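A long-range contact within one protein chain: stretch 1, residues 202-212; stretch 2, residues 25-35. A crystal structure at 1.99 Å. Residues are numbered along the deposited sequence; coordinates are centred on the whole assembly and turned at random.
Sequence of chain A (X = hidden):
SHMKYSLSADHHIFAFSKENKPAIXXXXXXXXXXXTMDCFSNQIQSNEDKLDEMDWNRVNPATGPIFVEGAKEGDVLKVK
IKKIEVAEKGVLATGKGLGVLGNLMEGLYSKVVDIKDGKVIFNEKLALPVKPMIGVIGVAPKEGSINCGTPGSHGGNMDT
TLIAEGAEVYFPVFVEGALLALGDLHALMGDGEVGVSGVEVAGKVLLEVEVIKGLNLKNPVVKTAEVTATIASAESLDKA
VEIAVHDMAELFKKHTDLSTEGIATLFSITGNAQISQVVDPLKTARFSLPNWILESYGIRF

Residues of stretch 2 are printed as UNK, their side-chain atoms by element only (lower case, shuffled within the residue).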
# COMPACT_ATOMS: atom_id res chain seq x y z
N ALA A 202 -20.26 11.64 12.04
CA ALA A 202 -21.54 10.92 11.87
C ALA A 202 -21.90 11.26 10.47
O ALA A 202 -21.35 12.22 9.96
CB ALA A 202 -22.65 11.56 12.83
N GLY A 203 -22.93 10.61 9.94
CA GLY A 203 -23.39 10.90 8.64
C GLY A 203 -24.47 9.97 8.17
O GLY A 203 -25.07 9.23 8.99
N LYS A 204 -24.56 9.84 6.87
CA LYS A 204 -25.68 9.12 6.25
C LYS A 204 -25.17 8.48 4.92
O LYS A 204 -24.39 9.13 4.17
CB LYS A 204 -26.79 10.16 6.01
CG LYS A 204 -28.02 9.63 5.34
CD LYS A 204 -29.33 10.59 5.48
CE LYS A 204 -30.61 9.86 4.75
NZ LYS A 204 -32.15 9.74 5.31
N VAL A 205 -25.47 7.19 4.70
CA VAL A 205 -24.93 6.41 3.55
C VAL A 205 -26.17 5.96 2.75
O VAL A 205 -27.08 5.27 3.33
CB VAL A 205 -24.19 5.13 4.01
CG1 VAL A 205 -23.83 4.18 2.78
CG2 VAL A 205 -22.94 5.50 4.83
N LEU A 206 -26.28 6.41 1.47
CA LEU A 206 -27.20 5.76 0.51
C LEU A 206 -26.61 4.51 -0.11
O LEU A 206 -25.59 4.60 -0.87
CB LEU A 206 -27.71 6.74 -0.58
CG LEU A 206 -28.72 6.18 -1.61
CD1 LEU A 206 -30.04 5.77 -0.98
CD2 LEU A 206 -29.13 7.28 -2.77
N LEU A 207 -27.16 3.33 0.22
CA LEU A 207 -26.63 2.09 -0.35
C LEU A 207 -27.74 1.21 -0.95
O LEU A 207 -28.98 1.39 -0.71
CB LEU A 207 -25.86 1.27 0.61
CG LEU A 207 -26.58 0.91 1.91
CD1 LEU A 207 -27.52 -0.21 1.62
CD2 LEU A 207 -25.54 0.58 3.07
N GLU A 208 -27.31 0.23 -1.71
CA GLU A 208 -28.27 -0.71 -2.28
C GLU A 208 -27.73 -2.09 -1.99
O GLU A 208 -26.51 -2.25 -1.91
CB GLU A 208 -28.41 -0.49 -3.78
CG GLU A 208 -29.12 -1.66 -4.39
CD GLU A 208 -29.34 -1.55 -5.90
OE1 GLU A 208 -29.35 -0.39 -6.40
OE2 GLU A 208 -29.49 -2.62 -6.57
N VAL A 209 -28.58 -3.08 -1.77
CA VAL A 209 -28.13 -4.41 -1.49
C VAL A 209 -28.56 -5.35 -2.61
O VAL A 209 -29.66 -5.23 -3.10
CB VAL A 209 -28.62 -4.97 -0.15
CG1 VAL A 209 -27.93 -4.33 1.07
CG2 VAL A 209 -30.23 -4.82 -0.02
N GLU A 210 -27.71 -6.34 -2.94
CA GLU A 210 -28.10 -7.47 -3.85
C GLU A 210 -27.55 -8.80 -3.36
O GLU A 210 -26.39 -8.88 -3.03
CB GLU A 210 -27.52 -7.28 -5.21
CG GLU A 210 -28.21 -6.20 -5.97
CD GLU A 210 -27.78 -6.16 -7.42
OE1 GLU A 210 -27.11 -7.14 -7.95
OE2 GLU A 210 -28.13 -5.15 -8.03
N VAL A 211 -28.36 -9.83 -3.42
CA VAL A 211 -27.89 -11.17 -3.10
C VAL A 211 -27.30 -11.77 -4.41
O VAL A 211 -27.94 -11.75 -5.45
CB VAL A 211 -29.06 -11.98 -2.55
CG1 VAL A 211 -28.64 -13.41 -2.31
CG2 VAL A 211 -29.53 -11.30 -1.28
N ILE A 212 -26.05 -12.20 -4.36
CA ILE A 212 -25.43 -12.95 -5.49
C ILE A 212 -25.38 -14.41 -5.18
O ILE A 212 -24.90 -14.80 -4.10
CB ILE A 212 -23.95 -12.56 -5.68
CG1 ILE A 212 -23.76 -11.03 -5.99
CG2 ILE A 212 -23.33 -13.50 -6.70
CD1 ILE A 212 -24.62 -10.55 -7.06
N UNK A 25 -36.09 -5.80 7.67
CA UNK A 25 -35.98 -6.72 6.54
C UNK A 25 -36.23 -6.01 5.22
O UNK A 25 -37.21 -5.28 5.09
c UNK A 25 -37.04 -7.87 6.65
o UNK A 25 -36.62 -8.78 7.59
N UNK A 26 -35.35 -6.26 4.25
CA UNK A 26 -35.46 -5.70 2.94
C UNK A 26 -35.22 -6.89 1.96
O UNK A 26 -34.88 -8.04 2.40
c UNK A 26 -32.95 -5.20 2.69
c UNK A 26 -34.49 -3.48 3.80
c UNK A 26 -34.40 -4.59 2.71
N UNK A 27 -35.41 -6.60 0.67
CA UNK A 27 -35.19 -7.61 -0.37
C UNK A 27 -34.05 -7.22 -1.29
O UNK A 27 -33.62 -6.02 -1.37
c UNK A 27 -37.78 -8.00 -0.51
c UNK A 27 -40.36 -7.97 -0.79
c UNK A 27 -39.02 -8.03 -1.52
c UNK A 27 -36.47 -7.81 -1.28
n UNK A 27 -40.40 -9.25 -0.09
N UNK A 28 -33.64 -8.19 -2.09
CA UNK A 28 -32.47 -7.95 -2.99
C UNK A 28 -32.91 -6.87 -3.95
O UNK A 28 -34.00 -6.96 -4.56
c UNK A 28 -32.16 -9.24 -3.79
o UNK A 28 -31.10 -8.94 -4.69
N UNK A 29 -32.11 -5.83 -4.08
CA UNK A 29 -32.39 -4.74 -5.00
C UNK A 29 -32.87 -3.50 -4.29
O UNK A 29 -33.06 -2.43 -4.91
N UNK A 30 -33.18 -3.62 -2.99
CA UNK A 30 -33.84 -2.47 -2.27
C UNK A 30 -32.69 -1.51 -1.89
O UNK A 30 -31.51 -1.96 -1.72
c UNK A 30 -34.47 -2.93 -0.93
o UNK A 30 -36.30 -4.22 -0.18
o UNK A 30 -36.42 -3.35 -2.13
c UNK A 30 -35.84 -3.53 -1.11
N UNK A 31 -33.05 -0.24 -1.67
CA UNK A 31 -32.10 0.74 -1.27
C UNK A 31 -32.35 1.11 0.20
O UNK A 31 -33.48 1.07 0.61
o UNK A 31 -32.59 4.18 -4.01
c UNK A 31 -32.34 2.00 -2.10
c UNK A 31 -31.64 3.38 -4.14
c UNK A 31 -31.59 2.02 -3.43
o UNK A 31 -30.71 3.67 -4.84
N UNK A 32 -31.33 1.54 0.92
CA UNK A 32 -31.49 2.16 2.22
C UNK A 32 -30.64 3.42 2.38
O UNK A 32 -29.48 3.36 2.03
c UNK A 32 -30.97 1.20 3.32
c UNK A 32 -32.12 -0.23 5.00
c UNK A 32 -31.85 -0.02 3.49
c UNK A 32 -31.19 -1.33 2.88
N UNK A 33 -31.15 4.45 3.06
CA UNK A 33 -30.33 5.54 3.60
C UNK A 33 -30.14 5.26 5.04
O UNK A 33 -31.15 5.17 5.84
c UNK A 33 -31.03 6.93 3.53
c UNK A 33 -31.56 7.24 2.19
o UNK A 33 -32.86 9.10 1.15
o UNK A 33 -31.38 9.65 2.72
c UNK A 33 -31.98 8.78 2.01
N UNK A 34 -28.88 5.03 5.37
CA UNK A 34 -28.52 4.51 6.64
C UNK A 34 -27.82 5.62 7.45
O UNK A 34 -26.75 6.09 7.05
c UNK A 34 -28.29 2.14 5.66
c UNK A 34 -27.62 3.33 6.48
c UNK A 34 -27.22 2.68 7.88
N UNK A 35 -28.40 6.06 8.59
CA UNK A 35 -27.75 7.04 9.49
C UNK A 35 -26.81 6.37 10.48
O UNK A 35 -27.15 5.31 11.05
c UNK A 35 -29.72 9.21 12.14
o UNK A 35 -30.25 8.49 13.02
c UNK A 35 -28.47 8.74 11.32
c UNK A 35 -28.89 7.70 10.30
o UNK A 35 -30.21 10.30 11.85
O HOH W 1 -31.41 7.35 7.42

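Position 25 has one side-chain carbon followed by one oxygen, and nothing of stretch 1 lies within reach; the count gives Ser25. Position 26 carries three carbons, one bearing the other two, the pattern of valine. In Val26 the CA-to-CB bond points toward stretch 1, and CG2 lies 3.9 Å from Val209 CG2. Position 27 has four carbons in a row ending in nitrogen; its CA-to-CB bond points away from stretch 1, and no side-chain atom comes nearer to that stretch than 7.0 Å: Lys27.

Position 28 again shows one carbon and one oxygen, hence Ser28. Its OG accepts a hydrogen bond from Val211 N at 3.1 Å (N-H...O angle 162°), so a side chain here takes a role that backbone atoms fill further along. Position 29 has no side-chain atoms and is Gly29. Its phi/psi of 105/-11° would jam a CB against the preceding carbonyl oxygen, a local reason for glycine; its N donates to Val209 O at 2.7 Å.

Position 30 has two carbons, the second carrying two oxygens: Asp30. One carboxylate oxygen, OD2, accepts from Lys27 N at 2.7 Å, and Asp30 N donates to Lys27 O at 2.9 Å, so both bonds brace the type II turn from Lys27 to Asp30. Asp30 O receives Val209 N at 3.1 Å.

Position 31, three carbons with two oxygens on the third, is Glu31. Its CG is 4.1 Å from Glu208 CB, but the carboxylates do not pair: Glu208 OE1 and Glu31 OE2 are like charges 4.6 Å apart, and each is hydrogen-bonded elsewhere in the structure. Position 32 has four carbons forked at the second, giving Leu32, whose CD1 is 4.0 Å from Leu207 CD1.

Position 33 repeats the glutamate pattern. Glu33 OE1 forms a salt bridge with Lys204 NZ at 2.7 Å, although this oxygen is crowded in the model and its place is less sure. Glu33 CG also lies 3.8 Å from Leu206 CD1. Position 34 has three carbons, one bearing two: Val34, with CG2 4.1 Å from Leu207 CD2. Position 35, three carbons and two terminal oxygens, is Glu35; it pairs with Lys204 across the sheet (CA to CA 4.4 Å).

The contact is an antiparallel pairing, with strand directions 164° apart. Reciprocal bonds fix the register: Leu32 N to Leu207 O and Leu207 N to Leu32 O, both 2.9 Å, then Val34 N to Val205 O at 2.7 Å and Val205 N to Val34 O at 2.9 Å. Val205, Leu207, Leu32 and Val34 form a buried apolar face; the other carries Lys204, Leu206, Glu208 and the three glutamates.

Stretch 2, residues 25-35: SVKSGDELEVE
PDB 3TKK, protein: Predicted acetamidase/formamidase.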